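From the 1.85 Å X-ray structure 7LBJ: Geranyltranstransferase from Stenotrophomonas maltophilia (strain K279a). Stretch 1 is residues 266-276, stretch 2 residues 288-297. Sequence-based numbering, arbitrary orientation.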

ATOM      1  N   GLN A 266     -28.808  20.580   4.067  1.00 18.41           N
ATOM      2  CA  GLN A 266     -27.356  20.447   3.912  1.00 17.96           C
ATOM      3  C   GLN A 266     -27.000  19.895   2.536  1.00 19.62           C
ATOM      4  O   GLN A 266     -26.103  20.413   1.856  1.00 18.43           O
ATOM      5  CB  GLN A 266     -26.806  19.531   5.004  1.00 18.19           C
ATOM      6  CG  GLN A 266     -25.288  19.298   4.956  1.00 16.91           C
ATOM      7  CD  GLN A 266     -24.828  18.262   5.968  1.00 22.18           C
ATOM      8  OE1 GLN A 266     -25.614  17.415   6.409  1.00 23.85           O
ATOM      9  NE2 GLN A 266     -23.548  18.313   6.335  1.00 21.70           N
ATOM     10  N   LEU A 267     -27.696  18.838   2.111  1.00 18.15           N
ATOM     11  CA  LEU A 267     -27.423  18.253   0.803  1.00 17.42           C
ATOM     12  C   LEU A 267     -27.766  19.223  -0.320  1.00 17.11           C
ATOM     13  O   LEU A 267     -27.028  19.328  -1.306  1.00 18.83           O
ATOM     14  CB  LEU A 267     -28.208  16.951   0.638  1.00 17.26           C
ATOM     15  CG  LEU A 267     -27.944  16.181  -0.661  1.00 19.33           C
ATOM     16  CD1 LEU A 267     -26.447  15.803  -0.686  1.00 18.19           C
ATOM     17  CD2 LEU A 267     -28.848  14.950  -0.722  1.00 23.72           C
ATOM     18  N   HIS A 268     -28.878  19.945  -0.177  1.00 19.32           N
ATOM     19  CA  HIS A 268     -29.296  20.901  -1.197  1.00 22.66           C
ATOM     20  C   HIS A 268     -28.266  22.007  -1.377  1.00 22.25           C
ATOM     21  O   HIS A 268     -27.987  22.424  -2.510  1.00 18.54           O
ATOM     22  CB  HIS A 268     -30.646  21.497  -0.823  1.00 25.16           C
ATOM     23  CG  HIS A 268     -31.237  22.352  -1.897  1.00 32.59           C
ATOM     24  ND1 HIS A 268     -31.170  23.730  -1.875  1.00 37.61           N
ATOM     25  CD2 HIS A 268     -31.897  22.024  -3.034  1.00 36.90           C
ATOM     26  CE1 HIS A 268     -31.774  24.214  -2.948  1.00 41.02           C
ATOM     27  NE2 HIS A 268     -32.223  23.199  -3.667  1.00 43.38           N
ATOM     28  N   GLU A 269     -27.690  22.494  -0.269  1.00 19.21           N
ATOM     29  CA  GLU A 269     -26.653  23.520  -0.365  1.00 22.19           C
ATOM     30  C   GLU A 269     -25.410  22.984  -1.049  1.00 19.63           C
ATOM     31  O   GLU A 269     -24.790  23.689  -1.858  1.00 18.24           O
ATOM     32  CB  GLU A 269     -26.294  24.069   1.021  1.00 21.67           C
ATOM     33  CG  GLU A 269     -25.252  25.216   0.988  1.00 26.93           C
ATOM     34  CD  GLU A 269     -23.774  24.768   0.955  1.00 25.42           C
ATOM     35  OE1 GLU A 269     -23.409  23.758   1.609  1.00 24.89           O
ATOM     36  OE2 GLU A 269     -22.971  25.464   0.278  1.00 22.65           O
ATOM     37  N   LEU A 270     -24.999  21.755  -0.706  1.00 18.03           N
ATOM     38  CA  LEU A 270     -23.826  21.169  -1.354  1.00 17.14           C
ATOM     39  C   LEU A 270     -24.049  20.992  -2.851  1.00 18.28           C
ATOM     40  O   LEU A 270     -23.137  21.226  -3.655  1.00 17.11           O
ATOM     41  CB  LEU A 270     -23.470  19.827  -0.693  1.00 16.59           C
ATOM     42  CG  LEU A 270     -22.849  19.905   0.720  1.00 17.04           C
ATOM     43  CD1 LEU A 270     -22.973  18.566   1.460  1.00 15.05           C
ATOM     44  CD2 LEU A 270     -21.374  20.342   0.711  1.00 15.17           C
ATOM     45  N   ALA A 271     -25.264  20.590  -3.250  1.00 14.53           N
ATOM     46  CA  ALA A 271     -25.590  20.496  -4.668  1.00 18.98           C
ATOM     47  C   ALA A 271     -25.430  21.842  -5.367  1.00 21.32           C
ATOM     48  O   ALA A 271     -24.798  21.937  -6.428  1.00 20.49           O
ATOM     49  CB  ALA A 271     -27.024  19.969  -4.839  1.00 21.52           C
ATOM     50  N   ALA A 272     -26.032  22.893  -4.804  1.00 18.17           N
ATOM     51  CA  ALA A 272     -25.900  24.209  -5.406  1.00 19.74           C
ATOM     52  C   ALA A 272     -24.445  24.662  -5.415  1.00 18.89           C
ATOM     53  O   ALA A 272     -23.973  25.244  -6.399  1.00 18.54           O
ATOM     54  CB  ALA A 272     -26.772  25.216  -4.661  1.00 17.08           C
ATOM     55  N   ARG A 273     -23.715  24.391  -4.331  1.00 17.09           N
ATOM     56  CA  ARG A 273     -22.324  24.816  -4.253  1.00 15.32           C
ATOM     57  C   ARG A 273     -21.498  24.178  -5.365  1.00 17.29           C
ATOM     58  O   ARG A 273     -20.725  24.857  -6.048  1.00 18.84           O
ATOM     59  CB  ARG A 273     -21.738  24.453  -2.887  1.00 15.79           C
ATOM     60  CG  ARG A 273     -20.428  25.173  -2.606  1.00 15.80           C
ATOM     61  CD  ARG A 273     -19.632  24.418  -1.557  1.00 17.92           C
ATOM     62  NE  ARG A 273     -20.355  24.346  -0.287  1.00 18.51           N
ATOM     63  CZ  ARG A 273     -19.866  23.783   0.810  1.00 19.70           C
ATOM     64  NH1 ARG A 273     -18.636  23.269   0.839  1.00 17.11           N
ATOM     65  NH2 ARG A 273     -20.625  23.729   1.902  1.00 18.61           N
ATOM     66  N   MET A 274     -21.668  22.874  -5.576  1.00 16.67           N
ATOM     67  CA  MET A 274     -20.904  22.192  -6.617  1.00 15.79           C
ATOM     68  C   MET A 274     -21.162  22.815  -7.982  1.00 16.50           C
ATOM     69  O   MET A 274     -20.221  23.091  -8.732  1.00 16.95           O
ATOM     70  CB  MET A 274     -21.226  20.693  -6.623  1.00 14.48           C
ATOM     71  CG  MET A 274     -20.586  19.964  -5.451  1.00 17.26           C
ATOM     72  SD  MET A 274     -20.829  18.180  -5.526  1.00 17.20           S
ATOM     73  CE  MET A 274     -22.618  18.095  -5.293  1.00 17.95           C
ATOM     74  N   GLN A 275     -22.435  23.064  -8.319  1.00 16.74           N
ATOM     75  CA  GLN A 275     -22.725  23.636  -9.629  1.00 21.45           C
ATOM     76  C   GLN A 275     -22.155  25.048  -9.766  1.00 23.32           C
ATOM     77  O   GLN A 275     -21.635  25.403 -10.829  1.00 19.03           O
ATOM     78  CB  GLN A 275     -24.227  23.608  -9.895  1.00 23.31           C
ATOM     79  CG  GLN A 275     -24.813  22.165  -9.958  1.00 26.11           C
ATOM     80  CD  GLN A 275     -24.157  21.243 -11.007  1.00 27.76           C
ATOM     81  OE1 GLN A 275     -23.860  21.662 -12.131  1.00 25.45           O
ATOM     82  NE2 GLN A 275     -23.952  19.973 -10.638  1.00 22.94           N
ATOM     83  N   SER A 276     -22.211  25.859  -8.698  1.00 18.49           N
ATOM     84  CA  SER A 276     -21.670  27.222  -8.772  1.00 17.27           C
ATOM     85  C   SER A 276     -20.164  27.238  -9.030  1.00 18.22           C
ATOM     86  O   SER A 276     -19.651  28.184  -9.651  1.00 17.96           O
ATOM     87  CB  SER A 276     -21.959  27.980  -7.471  1.00 22.80           C
ATOM     88  OG  SER A 276     -21.057  27.536  -6.449  1.00 21.32           O
TER
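Stretch 2 288-297: LRALATLAVE

Both stretches are helical, and residues 288-297 run antiparallel to residues 266-276. The angle between their N-to-C directions is 178°, and the axes approach to 9.9 Å. Because the directions are opposed, the start of stretch 1 meets the end of stretch 2. The register pairs Ala271 with Val296 (CA to CA 6.5 Å), Met274 with Ala292 (CA to CA 6.7 Å) and Gln275 with Arg289 (CA to CA 6.6 Å). The contact buries 375 Å² in total.

Gln266 makes no contact with stretch 2. Leu267 points toward it and packs on Val296: Leu267 CG lies 3.9 Å from Val296 CG1, and Leu267 CD2 lies 3.7 Å from Val296 O. Its rotamer is t, p. Glu269 is out of reach and instead forms a salt bridge with Arg273 along its own helix (Glu269 OE1 to Arg273 NH2, 2.8 Å).

One turn after Leu267, Ala271 CB sits 3.8 Å from Val296 CG2. The Ala271 CA-to-CB bond points sideways to stretch 2. Met274 also points toward stretch 2. Met274 CE reaches Val296 CG2 at 3.7 Å, and Met274 SD lies 3.7 Å from Ala292 CB. Val296 therefore touches Leu267, Ala271 and Met274, and it has the largest area covered of any residue here.

Gln275 closes the contact with polar groups. Its CA-to-CB bond points sideways, but the end of the side chain comes nearer to stretch 2. Gln275 NE2 donates a hydrogen bond to Arg289 O (3.3 Å, angle 153°) and lies 3.6 Å from Ala292 CB. Gln275 OE1 approaches Arg289 CG at 3.4 Å. A water adds a second link: it donates to Gln275 O and accepts from Arg289 NE, each at 2.8 Å from the water oxygen. Ser276 faces no residue of stretch 2.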

ATOM      1  N   LEU A 288     -18.263  16.232 -15.135  1.00 17.66           N
ATOM      2  CA  LEU A 288     -18.132  16.510 -13.706  1.00 16.47           C
ATOM      3  C   LEU A 288     -19.461  16.968 -13.120  1.00 17.08           C
ATOM      4  O   LEU A 288     -19.841  16.549 -12.020  1.00 18.45           O
ATOM      5  CB  LEU A 288     -17.056  17.568 -13.451  1.00 18.69           C
ATOM      6  CG  LEU A 288     -15.604  17.112 -13.376  1.00 21.33           C
ATOM      7  CD1 LEU A 288     -14.716  18.315 -13.116  1.00 21.71           C
ATOM      8  CD2 LEU A 288     -15.424  16.073 -12.271  1.00 19.83           C
ATOM      9  N   ARG A 289     -20.191  17.818 -13.851  1.00 17.57           N
ATOM     10  CA  ARG A 289     -21.473  18.300 -13.343  1.00 19.27           C
ATOM     11  C   ARG A 289     -22.416  17.141 -13.090  1.00 22.60           C
ATOM     12  O   ARG A 289     -23.166  17.145 -12.108  1.00 18.36           O
ATOM     13  CB  ARG A 289     -22.111  19.279 -14.321  1.00 21.95           C
ATOM     14  CG  ARG A 289     -21.514  20.676 -14.316  1.00 20.57           C
ATOM     15  CD  ARG A 289     -22.137  21.496 -15.464  1.00 21.37           C
ATOM     16  NE  ARG A 289     -21.529  22.818 -15.549  1.00 22.34           N
ATOM     17  CZ  ARG A 289     -20.942  23.321 -16.626  1.00 25.15           C
ATOM     18  NH1 ARG A 289     -20.948  22.682 -17.791  1.00 21.76           N
ATOM     19  NH2 ARG A 289     -20.352  24.509 -16.542  1.00 26.83           N
ATOM     20  N   ALA A 290     -22.374  16.124 -13.957  1.00 18.24           N
ATOM     21  CA  ALA A 290     -23.294  15.006 -13.818  1.00 20.85           C
ATOM     22  C   ALA A 290     -22.891  14.071 -12.693  1.00 20.64           C
ATOM     23  O   ALA A 290     -23.761  13.404 -12.116  1.00 20.86           O
ATOM     24  CB  ALA A 290     -23.412  14.239 -15.144  1.00 21.60           C
ATOM     25  N   LEU A 291     -21.595  13.988 -12.376  1.00 18.52           N
ATOM     26  CA  LEU A 291     -21.190  13.231 -11.195  1.00 18.30           C
ATOM     27  C   LEU A 291     -21.679  13.912  -9.925  1.00 19.48           C
ATOM     28  O   LEU A 291     -22.087  13.243  -8.971  1.00 18.55           O
ATOM     29  CB  LEU A 291     -19.666  13.048 -11.160  1.00 17.65           C
ATOM     30  CG  LEU A 291     -19.088  12.206 -12.296  1.00 18.77           C
ATOM     31  CD1 LEU A 291     -17.557  12.236 -12.300  1.00 18.42           C
ATOM     32  CD2 LEU A 291     -19.596  10.768 -12.206  1.00 20.96           C
ATOM     33  N   ALA A 292     -21.673  15.247  -9.908  1.00 17.17           N
ATOM     34  CA  ALA A 292     -22.238  15.976  -8.779  1.00 22.39           C
ATOM     35  C   ALA A 292     -23.724  15.670  -8.625  1.00 21.33           C
ATOM     36  O   ALA A 292     -24.207  15.417  -7.516  1.00 21.15           O
ATOM     37  CB  ALA A 292     -22.003  17.479  -8.957  1.00 16.22           C
ATOM     38  N   THR A 293     -24.464  15.678  -9.735  1.00 19.09           N
ATOM     39  CA  THR A 293     -25.883  15.346  -9.674  1.00 21.39           C
ATOM     40  C   THR A 293     -26.101  13.911  -9.201  1.00 23.94           C
ATOM     41  O   THR A 293     -26.994  13.652  -8.395  1.00 24.90           O
ATOM     42  CB  THR A 293     -26.520  15.569 -11.048  1.00 25.29           C
ATOM     43  OG1 THR A 293     -26.336  16.942 -11.431  1.00 22.98           O
ATOM     44  CG2 THR A 293     -28.010  15.226 -11.033  1.00 28.27           C
ATOM     45  N   LEU A 294     -25.290  12.961  -9.684  1.00 27.46           N
ATOM     46  CA  LEU A 294     -25.422  11.580  -9.216  1.00 24.32           C
ATOM     47  C   LEU A 294     -25.149  11.470  -7.721  1.00 26.83           C
ATOM     48  O   LEU A 294     -25.812  10.705  -7.018  1.00 28.10           O
ATOM     49  CB  LEU A 294     -24.474  10.661  -9.983  1.00 29.09           C
ATOM     50  CG  LEU A 294     -24.894  10.347 -11.421  1.00 35.99           C
ATOM     51  CD1 LEU A 294     -23.828   9.468 -12.072  1.00 37.55           C
ATOM     52  CD2 LEU A 294     -26.279   9.684 -11.485  1.00 37.76           C
ATOM     53  N   ALA A 295     -24.173  12.227  -7.216  1.00 23.99           N
ATOM     54  CA  ALA A 295     -23.874  12.165  -5.791  1.00 27.01           C
ATOM     55  C   ALA A 295     -25.044  12.659  -4.946  1.00 25.23           C
ATOM     56  O   ALA A 295     -25.188  12.249  -3.791  1.00 31.09           O
ATOM     57  CB  ALA A 295     -22.611  12.972  -5.479  1.00 26.56           C
ATOM     58  N   VAL A 296     -25.901  13.506  -5.502  1.00 22.58           N
ATOM     59  CA  VAL A 296     -26.956  14.155  -4.727  1.00 23.72           C
ATOM     60  C   VAL A 296     -28.297  13.457  -4.933  1.00 29.20           C
ATOM     61  O   VAL A 296     -29.161  13.459  -4.042  1.00 29.02           O
ATOM     62  CB  VAL A 296     -27.026  15.643  -5.113  1.00 23.63           C
ATOM     63  CG1 VAL A 296     -28.283  16.301  -4.589  1.00 34.22           C
ATOM     64  CG2 VAL A 296     -25.763  16.358  -4.602  1.00 23.59           C
ATOM     65  N   GLU A 297     -28.486  12.844  -6.104  1.00 27.78           N
ATOM     66  CA  GLU A 297     -29.821  12.473  -6.557  1.00 32.83           C
ATOM     67  C   GLU A 297     -30.033  10.989  -6.787  1.00 44.62           C
ATOM     68  O   GLU A 297     -31.182  10.583  -6.994  1.00 52.05           O
ATOM     69  CB  GLU A 297     -30.162  13.207  -7.862  1.00 36.89           C
ATOM     70  CG  GLU A 297     -30.003  14.712  -7.770  1.00 38.02           C
ATOM     71  CD  GLU A 297     -30.812  15.448  -8.808  1.00 48.02           C
ATOM     72  OE1 GLU A 297     -31.522  14.780  -9.593  1.00 44.85           O
ATOM     73  OE2 GLU A 297     -30.730  16.696  -8.835  1.00 60.54           O
TER
HETATM   74  O   HOH W   1     -21.979  24.525 -13.424  1.00 23.57           O